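Local atomic coordinates of glutathione S-transferase-like protein (Methylobacillus flagellatus, PDB entry 4GLT), a protein that binds glutathione and probably acts as a glutathione S-transferase-like enzyme, with a thioredoxin-like N-terminal domain and a helical C-terminal domain. Residues I71-L74 and E80-Y83; V87-L92 and H100-D105; G121-A126 and L185-L190; R157-D162 and I179-M184; E172-A177 and A209-R214. All blocks are in the same frame, centred on the assembly; numbering follows the deposited sequence.

Interaction 1 (I71-L74 and E80-Y83); sequences IPVL and ESLY. With GSH (glutathione), chain E.
L74 and L82 face each other as an antiparallel hydrogen-bonded pair, and both bonds of the pair run between their backbones. L74 N donates to L82 O at 2.9 Å, and the return bond runs from L82 N to L74 O at 2.8 Å. A CA-H...O contact from S81 CA adds to the grip on L74 O.

Side chains pack beside this pair. L74 and L82 turn theirs to the same face of the sheet, with L74 CD2 and L82 CD1 4.5 Å apart, and Y91 of helix 85-93 packs against both. V73 sends CG1 anti to its backbone N (chi1 -169°), which lays that methyl 3.5 Å from S81 CB.

The polar end of Y83 belongs to the subunit interface: CB approaches P72 O, while OH bonds to R114 of the second subunit.

Ligand contacts lie at the loop end of 71-74. I71 O accepts a hydrogen bond from glutathione N2, although the position of this oxygen is doubtful. P72, which follows a cis peptide bond, brings CD within 3.3 Å of glutathione O11. A cis-proline leading into this beta hairpin is a hallmark of the thioredoxin-like glutathione-binding domain. The chemistry implies a division of labour: backbone polar groups tie the edge strand to its neighbour, and the adjoining cis-proline turn appears to present the I71 carbonyl to the cysteinyl amide of glutathione.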
# COMPACT_ATOMS: atom_id res chain seq x y z
N ILE A 71 1.25 6.11 -10.72
CA ILE A 71 2.48 5.48 -11.15
C ILE A 71 3.15 4.90 -9.89
O ILE A 71 2.91 5.41 -8.81
CB ILE A 71 3.38 6.52 -11.84
CG1 ILE A 71 3.07 6.55 -13.34
CG2 ILE A 71 4.85 6.23 -11.59
CD1 ILE A 71 1.59 6.63 -13.66
N PRO A 72 3.94 3.83 -10.02
CA PRO A 72 4.26 3.10 -11.24
C PRO A 72 3.15 2.12 -11.64
O PRO A 72 2.42 1.64 -10.78
CB PRO A 72 5.51 2.30 -10.85
CG PRO A 72 5.32 2.03 -9.39
CD PRO A 72 4.47 3.14 -8.83
N VAL A 73 3.10 1.80 -12.92
CA VAL A 73 2.30 0.72 -13.45
C VAL A 73 3.20 -0.15 -14.30
O VAL A 73 3.91 0.37 -15.14
CB VAL A 73 1.21 1.22 -14.36
CG1 VAL A 73 0.25 0.12 -14.65
CG2 VAL A 73 0.51 2.37 -13.75
N LEU A 74 3.17 -1.46 -14.10
CA LEU A 74 3.85 -2.37 -15.02
C LEU A 74 2.84 -2.94 -16.01
O LEU A 74 1.94 -3.69 -15.63
CB LEU A 74 4.56 -3.50 -14.27
CG LEU A 74 5.56 -4.35 -15.08
CD1 LEU A 74 6.96 -3.75 -15.06
CD2 LEU A 74 5.61 -5.77 -14.55
N GLU A 80 -1.84 -6.40 -19.95
CA GLU A 80 -2.44 -6.40 -18.63
C GLU A 80 -1.49 -5.71 -17.66
O GLU A 80 -0.29 -5.94 -17.68
CB GLU A 80 -2.76 -7.81 -18.15
CG GLU A 80 -1.80 -8.37 -17.10
CD GLU A 80 -2.54 -9.13 -16.01
OE1 GLU A 80 -3.71 -8.80 -15.74
OE2 GLU A 80 -1.95 -10.06 -15.41
N SER A 81 -2.04 -4.85 -16.80
CA SER A 81 -1.20 -4.01 -15.96
C SER A 81 -1.26 -4.34 -14.47
O SER A 81 -2.33 -4.58 -13.92
CB SER A 81 -1.50 -2.53 -16.20
OG SER A 81 -2.88 -2.25 -16.10
N LEU A 82 -0.10 -4.28 -13.83
CA LEU A 82 0.03 -4.51 -12.41
C LEU A 82 0.41 -3.22 -11.68
O LEU A 82 1.27 -2.49 -12.12
CB LEU A 82 1.11 -5.56 -12.15
CG LEU A 82 0.93 -6.97 -12.69
CD1 LEU A 82 2.19 -7.74 -12.44
CD2 LEU A 82 -0.23 -7.64 -12.03
N TYR A 83 -0.28 -2.96 -10.58
CA TYR A 83 -0.06 -1.83 -9.69
C TYR A 83 -0.58 -2.38 -8.38
O TYR A 83 -1.36 -3.30 -8.41
CB TYR A 83 -0.90 -0.65 -10.16
CG TYR A 83 -2.35 -1.03 -10.35
CD1 TYR A 83 -3.25 -0.91 -9.33
CD2 TYR A 83 -2.79 -1.55 -11.55
CE1 TYR A 83 -4.56 -1.27 -9.49
CE2 TYR A 83 -4.09 -1.92 -11.71
CZ TYR A 83 -4.97 -1.77 -10.68
OH TYR A 83 -6.27 -2.13 -10.82
N1 GSH E . 0.79 3.00 -3.41
CA1 GSH E . 1.34 3.38 -4.73
C1 GSH E . 2.60 2.57 -4.86
O11 GSH E . 3.06 2.31 -5.98
O12 GSH E . 3.13 2.17 -3.80
CB1 GSH E . 1.58 4.90 -4.78
CG1 GSH E . 2.08 5.40 -6.14
CD1 GSH E . 2.32 6.90 -6.13
OE1 GSH E . 1.98 7.58 -5.17
N2 GSH E . 2.91 7.43 -7.21
CA2 GSH E . 3.13 8.85 -7.49
C2 GSH E . 4.17 9.50 -6.61
O2 GSH E . 5.17 8.88 -6.26
CB2 GSH E . 1.81 9.61 -7.44
SG2 GSH E . 0.72 9.13 -8.80
N3 GSH E . 3.96 10.77 -6.27
CA3 GSH E . 4.85 11.48 -5.36
C3 GSH E . 5.96 12.22 -6.07
O31 GSH E . 6.50 13.19 -5.48
O32 GSH E . 6.32 11.84 -7.20

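Interaction 2 (V87-L92 and H100-D105); sequences VIVEYL and HLIPQD
This is a small, apolar contact, in which I102 of the loop 100-105 reaches the flank of helix 85-93 through a single methyl group, with no hydrogen bond between the segments. I102 CD1 comes to 3.9 Å from E90 CA and to 4.0 Å from E90 CG, so it touches both the helix backbone and the aliphatic root of the glutamate. A longer approach, 4.4 Å from I102 CD1 to V89 CG1, adds the neighbouring valine. The isoleucine holds CG1 anti to its carbonyl carbon (chi1 -58°) and CD1 anti in turn (chi2 177°), an extended branch that carries its end to the helix. The side chains of E90 and I102 cross at about a right angle.

In the glutathione transferase fold, helix 85-93 is the last helix of the N-terminal thioredoxin-like domain, and the loop leads from it into helix 106-133 of the all-helical domain. D93, just past the segment, accepts hydrogen bonds from the backbone nitrogens of L101 and I102, tying the loop to the C-terminal end of helix 85-93. L176 of helix 176-191 packs on both V89 and I102.

E90 divides its roles along its length: its CB and CG meet the isoleucine, whereas the extended chain carries the carboxylate to the dimer interface, where OE2 forms a salt bridge with K109 of the second subunit.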
# COMPACT_ATOMS: atom_id res chain seq x y z
N VAL A 87 2.65 -4.84 -5.28
CA VAL A 87 2.31 -5.97 -6.13
C VAL A 87 3.41 -6.20 -7.20
O VAL A 87 3.90 -7.32 -7.36
CB VAL A 87 0.96 -5.74 -6.83
CG1 VAL A 87 0.53 -6.99 -7.59
CG2 VAL A 87 -0.09 -5.32 -5.80
N ILE A 88 3.78 -5.12 -7.90
CA ILE A 88 4.75 -5.16 -9.00
C ILE A 88 6.09 -5.78 -8.61
O ILE A 88 6.66 -6.59 -9.35
CB ILE A 88 4.99 -3.74 -9.55
CG1 ILE A 88 3.71 -3.20 -10.19
CG2 ILE A 88 6.10 -3.76 -10.60
CD1 ILE A 88 3.73 -1.71 -10.45
N VAL A 89 6.59 -5.38 -7.46
CA VAL A 89 7.82 -5.90 -6.89
C VAL A 89 7.78 -7.38 -6.48
O VAL A 89 8.82 -8.04 -6.40
CB VAL A 89 8.22 -5.04 -5.66
CG1 VAL A 89 8.94 -5.89 -4.62
CG2 VAL A 89 9.07 -3.86 -6.09
N GLU A 90 6.60 -7.91 -6.18
CA GLU A 90 6.54 -9.34 -5.88
C GLU A 90 6.57 -10.10 -7.20
O GLU A 90 7.27 -11.09 -7.35
CB GLU A 90 5.30 -9.71 -5.06
CG GLU A 90 5.34 -11.14 -4.56
CD GLU A 90 4.36 -11.42 -3.44
OE1 GLU A 90 3.28 -10.78 -3.40
OE2 GLU A 90 4.65 -12.29 -2.59
N TYR A 91 5.81 -9.60 -8.16
CA TYR A 91 5.83 -10.14 -9.51
C TYR A 91 7.25 -10.27 -10.10
O TYR A 91 7.60 -11.31 -10.64
CB TYR A 91 4.98 -9.27 -10.41
CG TYR A 91 5.02 -9.68 -11.85
CD1 TYR A 91 4.26 -10.74 -12.31
CD2 TYR A 91 5.83 -9.01 -12.75
CE1 TYR A 91 4.30 -11.12 -13.64
CE2 TYR A 91 5.87 -9.38 -14.08
CZ TYR A 91 5.11 -10.44 -14.51
OH TYR A 91 5.15 -10.82 -15.83
N LEU A 92 8.05 -9.21 -10.00
CA LEU A 92 9.37 -9.20 -10.62
C LEU A 92 10.40 -10.08 -9.91
O LEU A 92 11.24 -10.70 -10.55
CB LEU A 92 9.91 -7.76 -10.73
CG LEU A 92 9.17 -6.79 -11.66
CD1 LEU A 92 9.54 -5.36 -11.33
CD2 LEU A 92 9.47 -7.10 -13.11
N HIS A 100 17.05 -13.21 -4.22
CA HIS A 100 15.74 -13.23 -3.63
C HIS A 100 15.55 -11.91 -2.93
O HIS A 100 16.00 -11.73 -1.81
CB HIS A 100 15.65 -14.36 -2.62
CG HIS A 100 16.27 -15.64 -3.08
ND1 HIS A 100 15.58 -16.83 -3.15
CD2 HIS A 100 17.53 -15.91 -3.51
CE1 HIS A 100 16.39 -17.78 -3.59
NE2 HIS A 100 17.57 -17.24 -3.82
N LEU A 101 14.87 -10.99 -3.59
CA LEU A 101 14.54 -9.72 -3.00
C LEU A 101 13.55 -9.95 -1.88
O LEU A 101 13.59 -9.29 -0.86
CB LEU A 101 14.03 -8.74 -4.04
CG LEU A 101 15.08 -8.41 -5.11
CD1 LEU A 101 14.56 -7.43 -6.12
CD2 LEU A 101 16.34 -7.91 -4.47
N ILE A 102 12.64 -10.89 -2.09
CA ILE A 102 11.73 -11.30 -1.05
C ILE A 102 12.05 -12.73 -0.63
O ILE A 102 11.84 -13.66 -1.39
CB ILE A 102 10.30 -11.27 -1.56
CG1 ILE A 102 9.95 -9.88 -2.04
CG2 ILE A 102 9.36 -11.70 -0.47
CD1 ILE A 102 8.60 -9.79 -2.63
N PRO A 103 12.50 -12.90 0.60
CA PRO A 103 12.91 -14.22 1.07
C PRO A 103 11.80 -15.27 0.98
O PRO A 103 10.63 -14.97 1.22
CB PRO A 103 13.28 -13.97 2.53
CG PRO A 103 13.68 -12.53 2.56
CD PRO A 103 12.73 -11.86 1.61
N GLN A 104 12.17 -16.49 0.65
CA GLN A 104 11.25 -17.62 0.60
C GLN A 104 10.74 -18.00 2.00
O GLN A 104 9.57 -18.34 2.17
CB GLN A 104 11.94 -18.82 -0.06
CG GLN A 104 11.07 -20.06 -0.24
CD GLN A 104 11.58 -20.95 -1.36
OE1 GLN A 104 12.36 -20.52 -2.21
NE2 GLN A 104 11.13 -22.21 -1.37
N ASP A 105 11.62 -17.93 3.00
CA ASP A 105 11.24 -18.28 4.37
C ASP A 105 10.24 -17.28 4.95
O ASP A 105 10.44 -16.06 4.88
CB ASP A 105 12.48 -18.37 5.27
CG ASP A 105 12.12 -18.34 6.75
OD1 ASP A 105 11.05 -18.88 7.10
OD2 ASP A 105 12.89 -17.77 7.55

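Interaction 3 (G121-A126 and L185-L190); sequences GVTDAA and LGYLEL. With GSH (glutathione), chain E.
The helical segments 121-126 and 185-190, parts of helices 106-133 and 176-191, run nearly parallel; the segment axes approach to 10.1 Å and are inclined by 15°, and T123 and A126 face Y187 and L188 between them. The small A126 sits at the centre: its CB meets the edge of the Y187 ring in plane, 3.9 Å from CE2, and lies 4.0 Å from L188 CD2. T123 CG2 approaches Y187 CD2 obliquely at 4.1 Å, while T123 OG1 turns back to A119 O of its own helix.

With CG anti to the backbone N (chi1 -169°), the Y187 ring extends past A126 to glutathione. There its OH donates a 2.9 Å hydrogen bond to O31, a carboxylate oxygen of the glycyl end. R191 binds the ligand through NH2 and, through NE, hydrogen-bonds Y187 OH, so it probably steadies the phenol. A phenylalanine in place of Y187 would probably preserve the ring packing on A126 but leave O31 and R191 NE without this hydroxyl partner.

Around the pair, P32 of helix 32-44 touches T123 and Y187, L156 of helix 142-162 packs on L188, and V122 meets L68 of the second subunit.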
# COMPACT_ATOMS: atom_id res chain seq x y z
N GLY A 121 5.35 3.76 4.30
CA GLY A 121 4.49 4.56 5.16
C GLY A 121 5.10 5.92 5.46
O GLY A 121 4.41 6.94 5.44
N VAL A 122 6.39 5.93 5.73
CA VAL A 122 7.14 7.16 5.90
C VAL A 122 7.06 7.99 4.62
O VAL A 122 6.88 9.21 4.67
CB VAL A 122 8.60 6.86 6.25
CG1 VAL A 122 9.43 8.13 6.23
CG2 VAL A 122 8.68 6.20 7.61
N THR A 123 7.19 7.32 3.49
CA THR A 123 7.14 8.02 2.21
C THR A 123 5.75 8.63 2.05
O THR A 123 5.62 9.78 1.63
CB THR A 123 7.48 7.07 1.03
OG1 THR A 123 8.68 6.32 1.33
CG2 THR A 123 7.71 7.83 -0.23
N ASP A 124 4.71 7.88 2.43
CA ASP A 124 3.35 8.40 2.29
C ASP A 124 3.23 9.65 3.14
O ASP A 124 2.51 10.57 2.78
CB ASP A 124 2.26 7.41 2.76
CG ASP A 124 2.41 6.03 2.14
OD1 ASP A 124 2.52 5.92 0.91
OD2 ASP A 124 2.38 5.03 2.90
N ALA A 125 3.91 9.65 4.28
CA ALA A 125 3.77 10.76 5.22
C ALA A 125 4.44 12.00 4.63
O ALA A 125 3.87 13.10 4.67
CB ALA A 125 4.37 10.39 6.57
N ALA A 126 5.61 11.81 4.05
CA ALA A 126 6.35 12.87 3.36
C ALA A 126 5.60 13.43 2.16
O ALA A 126 5.55 14.64 1.95
CB ALA A 126 7.72 12.37 2.94
N LEU A 185 14.66 7.43 1.88
CA LEU A 185 15.67 8.44 2.20
C LEU A 185 15.93 9.40 1.04
O LEU A 185 15.98 10.62 1.21
CB LEU A 185 16.97 7.75 2.59
CG LEU A 185 16.85 6.81 3.79
CD1 LEU A 185 18.01 5.82 3.85
CD2 LEU A 185 16.75 7.59 5.09
N GLY A 186 16.09 8.83 -0.15
CA GLY A 186 16.33 9.63 -1.34
C GLY A 186 15.16 10.58 -1.55
O GLY A 186 15.34 11.71 -1.99
N TYR A 187 13.96 10.12 -1.22
CA TYR A 187 12.81 10.98 -1.34
C TYR A 187 12.93 12.15 -0.37
O TYR A 187 12.68 13.31 -0.73
CB TYR A 187 11.50 10.24 -1.11
CG TYR A 187 10.32 11.09 -1.49
CD1 TYR A 187 10.16 11.51 -2.81
CD2 TYR A 187 9.40 11.52 -0.55
CE1 TYR A 187 9.10 12.31 -3.18
CE2 TYR A 187 8.33 12.33 -0.92
CZ TYR A 187 8.19 12.71 -2.24
OH TYR A 187 7.14 13.52 -2.64
N LEU A 188 13.33 11.86 0.86
CA LEU A 188 13.55 12.94 1.82
C LEU A 188 14.51 13.96 1.24
O LEU A 188 14.23 15.16 1.24
CB LEU A 188 14.05 12.40 3.16
CG LEU A 188 13.05 11.43 3.81
CD1 LEU A 188 13.44 11.15 5.24
CD2 LEU A 188 11.64 12.00 3.74
N GLU A 189 15.64 13.50 0.73
CA GLU A 189 16.62 14.42 0.19
C GLU A 189 16.04 15.27 -0.94
O GLU A 189 16.30 16.46 -1.04
CB GLU A 189 17.85 13.66 -0.30
CG GLU A 189 18.65 13.03 0.82
CD GLU A 189 20.12 12.90 0.46
OE1 GLU A 189 20.47 13.13 -0.72
OE2 GLU A 189 20.93 12.58 1.36
N LEU A 190 15.24 14.64 -1.79
CA LEU A 190 14.65 15.36 -2.90
C LEU A 190 13.73 16.46 -2.39
O LEU A 190 13.74 17.57 -2.91
CB LEU A 190 13.86 14.40 -3.81
CG LEU A 190 12.90 15.03 -4.82
CD1 LEU A 190 13.65 15.92 -5.80
CD2 LEU A 190 12.09 13.97 -5.55
N1 GSH E . 0.79 3.00 -3.41
CA1 GSH E . 1.34 3.38 -4.73
C1 GSH E . 2.60 2.57 -4.86
O11 GSH E . 3.06 2.31 -5.98
O12 GSH E . 3.13 2.17 -3.80
CB1 GSH E . 1.58 4.90 -4.78
CG1 GSH E . 2.08 5.40 -6.14
CD1 GSH E . 2.32 6.90 -6.13
OE1 GSH E . 1.98 7.58 -5.17
N2 GSH E . 2.91 7.43 -7.21
CA2 GSH E . 3.13 8.85 -7.49
C2 GSH E . 4.17 9.50 -6.61
O2 GSH E . 5.17 8.88 -6.26
CB2 GSH E . 1.81 9.61 -7.44
SG2 GSH E . 0.72 9.13 -8.80
N3 GSH E . 3.96 10.77 -6.27
CA3 GSH E . 4.85 11.48 -5.36
C3 GSH E . 5.96 12.22 -6.07
O31 GSH E . 6.50 13.19 -5.48
O32 GSH E . 6.32 11.84 -7.20

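Interaction 4 (R157-D162 and I179-M184); sequences RRMDQD and IAVGCM
M159 supplies most of the buried surface here, meeting M184 and V181 in the core of the helical bundle that forms the C-terminal domain of glutathione transferases. The contact joins the C-terminal part of helix 142-162 to helix 176-191, and it is carried entirely by these three side chains, without a hydrogen bond across.

M159 points at the opposite helix with CG anti to its carbonyl carbon (chi1 -78°). From there the chain stays extended to its end, with chi2 at 170° and chi3 at 180°, so the thioether is delivered at full reach. Its sulfur makes the closest contact with both partners. On the valine side, M159 SD lies 4.0 Å from V181 CG2, the methyl that V181 directs anti to its carbonyl carbon.

M184 comes from the other side, its chain sliding past that of M159 in the opposite direction. It begins with CG anti to its backbone N but bends at the last torsion, and this bend turns its methyl back onto M159 SD.

Other helices surround the three residues. W115, L118 and A119 of helix 106-133 pack on M159, as does L204 of helix 202-212, while H207 of that helix touches V181. Away from this contact, R158, which packs on P67 of the second subunit, forms a salt bridge through NE with D162 OD2, one turn on.

Where the two methionines overlap, M159 SD stands 3.6 Å from M184 CE and 3.8 Å from M184 SD.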
# COMPACT_ATOMS: atom_id res chain seq x y z
N ARG A 157 13.48 7.14 13.35
CA ARG A 157 14.11 6.77 14.61
C ARG A 157 14.05 5.27 14.79
O ARG A 157 15.01 4.64 15.22
CB ARG A 157 13.47 7.47 15.80
CG ARG A 157 13.84 8.94 15.91
CD ARG A 157 13.59 9.49 17.30
NE ARG A 157 14.36 10.72 17.52
CZ ARG A 157 14.28 11.47 18.62
NH1 ARG A 157 13.47 11.12 19.61
NH2 ARG A 157 15.02 12.56 18.73
N ARG A 158 12.90 4.69 14.45
CA ARG A 158 12.72 3.25 14.58
C ARG A 158 13.65 2.50 13.65
O ARG A 158 14.35 1.58 14.06
CB ARG A 158 11.26 2.87 14.30
CG ARG A 158 11.01 1.37 14.30
CD ARG A 158 11.18 0.80 15.69
NE ARG A 158 11.09 -0.66 15.73
CZ ARG A 158 10.79 -1.37 16.82
NH1 ARG A 158 10.56 -0.74 17.96
NH2 ARG A 158 10.73 -2.69 16.77
N MET A 159 13.66 2.87 12.37
CA MET A 159 14.55 2.22 11.44
C MET A 159 15.98 2.31 11.96
O MET A 159 16.71 1.31 12.03
CB MET A 159 14.41 2.82 10.04
CG MET A 159 13.17 2.33 9.31
SD MET A 159 12.79 3.22 7.80
CE MET A 159 11.31 2.36 7.27
N ASP A 160 16.37 3.52 12.37
CA ASP A 160 17.73 3.75 12.82
C ASP A 160 18.12 2.88 14.01
O ASP A 160 19.26 2.44 14.10
CB ASP A 160 17.96 5.23 13.15
CG ASP A 160 19.41 5.51 13.50
OD1 ASP A 160 19.68 5.91 14.65
OD2 ASP A 160 20.29 5.32 12.63
N GLN A 161 17.18 2.63 14.92
CA GLN A 161 17.43 1.74 16.04
C GLN A 161 17.57 0.30 15.58
O GLN A 161 18.37 -0.47 16.12
CB GLN A 161 16.31 1.83 17.07
CG GLN A 161 16.40 3.04 17.98
CD GLN A 161 15.03 3.50 18.44
OE1 GLN A 161 14.88 4.07 19.52
NE2 GLN A 161 14.01 3.24 17.62
N ASP A 162 16.79 -0.07 14.57
CA ASP A 162 16.79 -1.43 14.08
C ASP A 162 18.05 -1.79 13.31
O ASP A 162 18.31 -2.97 13.04
CB ASP A 162 15.55 -1.68 13.24
CG ASP A 162 14.30 -1.70 14.09
OD1 ASP A 162 14.44 -1.64 15.32
OD2 ASP A 162 13.19 -1.78 13.53
N ILE A 179 16.11 -1.79 -0.37
CA ILE A 179 15.73 -0.97 -1.49
C ILE A 179 14.70 0.07 -1.05
O ILE A 179 14.79 1.24 -1.42
CB ILE A 179 15.14 -1.81 -2.64
CG1 ILE A 179 16.21 -2.76 -3.18
CG2 ILE A 179 14.61 -0.90 -3.73
CD1 ILE A 179 15.76 -3.57 -4.38
N ALA A 180 13.74 -0.37 -0.25
CA ALA A 180 12.64 0.50 0.13
C ALA A 180 13.14 1.63 1.01
O ALA A 180 12.70 2.77 0.88
CB ALA A 180 11.55 -0.29 0.81
N VAL A 181 14.04 1.29 1.92
CA VAL A 181 14.63 2.29 2.80
C VAL A 181 15.48 3.29 2.02
O VAL A 181 15.56 4.46 2.38
CB VAL A 181 15.45 1.60 3.91
CG1 VAL A 181 16.39 2.58 4.58
CG2 VAL A 181 14.50 0.96 4.91
N GLY A 182 16.12 2.84 0.94
CA GLY A 182 16.89 3.75 0.09
C GLY A 182 16.00 4.74 -0.64
O GLY A 182 16.20 5.96 -0.57
N CYS A 183 15.02 4.23 -1.35
CA CYS A 183 14.09 5.09 -2.08
C CYS A 183 13.43 6.11 -1.16
O CYS A 183 13.24 7.26 -1.55
CB CYS A 183 13.06 4.23 -2.83
SG CYS A 183 13.87 3.09 -3.98
N MET A 184 13.10 5.68 0.05
CA MET A 184 12.53 6.55 1.09
C MET A 184 13.44 7.74 1.44
O MET A 184 13.02 8.90 1.35
CB MET A 184 12.26 5.74 2.37
CG MET A 184 11.84 6.62 3.55
SD MET A 184 12.04 5.84 5.16
CE MET A 184 13.79 5.48 5.15

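Interaction 5 (E172-A177 and A209-R214); sequences ESFSLA and AAMMKR
F174 is the residue of 172-177 that reaches 209-214, lying against R214 and M211, and the loop around it sets up the start of helix 176-191. Ahead of it, E172 turns the chain with a left-handed backbone conformation (phi 71°).

At F174 itself, CG stands anti to the backbone N (chi1 -178°), carrying the ring out to the other segment. The guanidinium of R214 lies flat on one face, its plane only 8° from that of the ring, in a cation-pi stack with R214 CZ 3.9 Å from the centroid of F174. R214 NH2 lies 3.8 Å from F174 CG, and R214 NE is 3.7 Å from F174 CE1. NH1 of the same group forms a salt bridge with E43 of helix 32-44. The stack thus joins the loop before helix 176-191 to the end of helix 202-212, within the helical C-terminal domain of the glutathione transferase fold. M211 makes a Met-aromatic contact at the ring edge, its SD in plane and 3.6 Å from F174 CE1, brought there by bends at chi2 and chi3. An alanine at F174 is likely to leave the guanidinium without its flat partner, and M211 SD without the ring edge.

S175 follows as the N-cap of helix 176-191. Its OG accepts a weak capping bond from A177 N at 3.3 Å, while its own backbone N donates to D178 OD2.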
# COMPACT_ATOMS: atom_id res chain seq x y z
N GLU A 172 20.61 -10.30 7.28
CA GLU A 172 21.89 -9.89 6.75
C GLU A 172 22.07 -10.05 5.25
O GLU A 172 23.17 -10.27 4.78
CB GLU A 172 23.01 -10.61 7.49
CG GLU A 172 24.07 -9.67 8.01
CD GLU A 172 23.62 -8.95 9.26
OE1 GLU A 172 22.90 -9.57 10.05
OE2 GLU A 172 23.99 -7.78 9.45
N SER A 173 20.98 -9.93 4.49
CA SER A 173 21.07 -10.00 3.03
C SER A 173 20.18 -9.01 2.32
O SER A 173 19.03 -8.80 2.70
CB SER A 173 20.84 -11.42 2.49
OG SER A 173 19.81 -12.09 3.19
N PHE A 174 20.76 -8.42 1.29
CA PHE A 174 20.14 -7.36 0.56
C PHE A 174 18.75 -7.80 0.11
O PHE A 174 18.60 -8.79 -0.59
CB PHE A 174 21.02 -7.01 -0.64
CG PHE A 174 20.49 -5.88 -1.46
CD1 PHE A 174 20.68 -4.58 -1.05
CD2 PHE A 174 19.80 -6.13 -2.63
CE1 PHE A 174 20.17 -3.53 -1.80
CE2 PHE A 174 19.30 -5.09 -3.39
CZ PHE A 174 19.48 -3.79 -2.97
N SER A 175 17.73 -7.07 0.54
CA SER A 175 16.38 -7.42 0.15
C SER A 175 15.58 -6.20 -0.25
O SER A 175 16.07 -5.06 -0.21
CB SER A 175 15.68 -8.15 1.30
OG SER A 175 15.64 -7.33 2.45
N LEU A 176 14.34 -6.45 -0.65
CA LEU A 176 13.37 -5.41 -0.88
C LEU A 176 13.42 -4.39 0.26
O LEU A 176 13.28 -3.19 0.02
CB LEU A 176 11.98 -6.05 -0.98
CG LEU A 176 10.80 -5.15 -1.28
CD1 LEU A 176 11.03 -4.38 -2.58
CD2 LEU A 176 9.51 -5.97 -1.34
N ALA A 177 13.64 -4.85 1.49
CA ALA A 177 13.69 -3.94 2.63
C ALA A 177 14.66 -2.79 2.35
O ALA A 177 14.27 -1.61 2.28
CB ALA A 177 14.11 -4.69 3.88
N ALA A 209 24.74 4.95 2.56
CA ALA A 209 26.06 4.91 1.97
C ALA A 209 26.20 3.66 1.11
O ALA A 209 26.43 3.75 -0.10
CB ALA A 209 27.13 4.95 3.04
N ALA A 210 26.06 2.49 1.73
CA ALA A 210 26.07 1.23 1.00
C ALA A 210 25.19 1.27 -0.25
O ALA A 210 25.61 0.86 -1.33
CB ALA A 210 25.64 0.09 1.92
N MET A 211 23.96 1.76 -0.10
CA MET A 211 23.01 1.84 -1.21
C MET A 211 23.47 2.74 -2.36
O MET A 211 23.34 2.40 -3.53
CB MET A 211 21.65 2.34 -0.71
CG MET A 211 20.98 1.42 0.30
SD MET A 211 20.53 -0.18 -0.40
CE MET A 211 19.64 0.35 -1.86
N MET A 212 24.00 3.91 -2.01
CA MET A 212 24.52 4.84 -3.01
C MET A 212 25.62 4.22 -3.87
O MET A 212 26.00 4.78 -4.90
CB MET A 212 25.06 6.09 -2.33
CG MET A 212 23.99 7.13 -2.03
SD MET A 212 23.13 7.57 -3.54
CE MET A 212 22.61 9.24 -3.16
N LYS A 213 26.15 3.08 -3.43
CA LYS A 213 27.24 2.42 -4.15
C LYS A 213 26.75 1.42 -5.20
O LYS A 213 27.56 0.78 -5.88
CB LYS A 213 28.20 1.74 -3.17
CG LYS A 213 29.02 2.70 -2.32
CD LYS A 213 29.77 1.96 -1.22
CE LYS A 213 30.42 2.92 -0.24
NZ LYS A 213 31.43 3.80 -0.91
N ARG A 214 25.44 1.33 -5.37
CA ARG A 214 24.87 0.43 -6.36
C ARG A 214 24.36 1.20 -7.56
O ARG A 214 23.62 2.16 -7.42
CB ARG A 214 23.73 -0.38 -5.76
CG ARG A 214 24.11 -1.22 -4.57
CD ARG A 214 23.04 -2.23 -4.27
NE ARG A 214 23.53 -3.24 -3.35
CZ ARG A 214 23.56 -4.54 -3.61
NH1 ARG A 214 23.11 -5.00 -4.76
NH2 ARG A 214 24.03 -5.38 -2.72

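How the interactions relate
Interactions 1 and 2 come first along the chain, one after the other, with centres 16 Å apart; they touch where Y91 and I88 of helix 85-93 pack on the 73-75/81-82 hairpin. Interactions 3, 4 and 5 all use helix 176-191, which is thus the element these three contacts share in the helical domain. Interaction 4 falls within the chain spanned by interaction 3, their centres 10 Å apart, and its segments alternate with those of interaction 5. L176 links interactions 2 and 5, joining the interdomain loop to that helix. Interactions 1 and 3, with centres 21 Å apart on opposite sides of the chain's centre, both meet glutathione, which thus bridges the two domains.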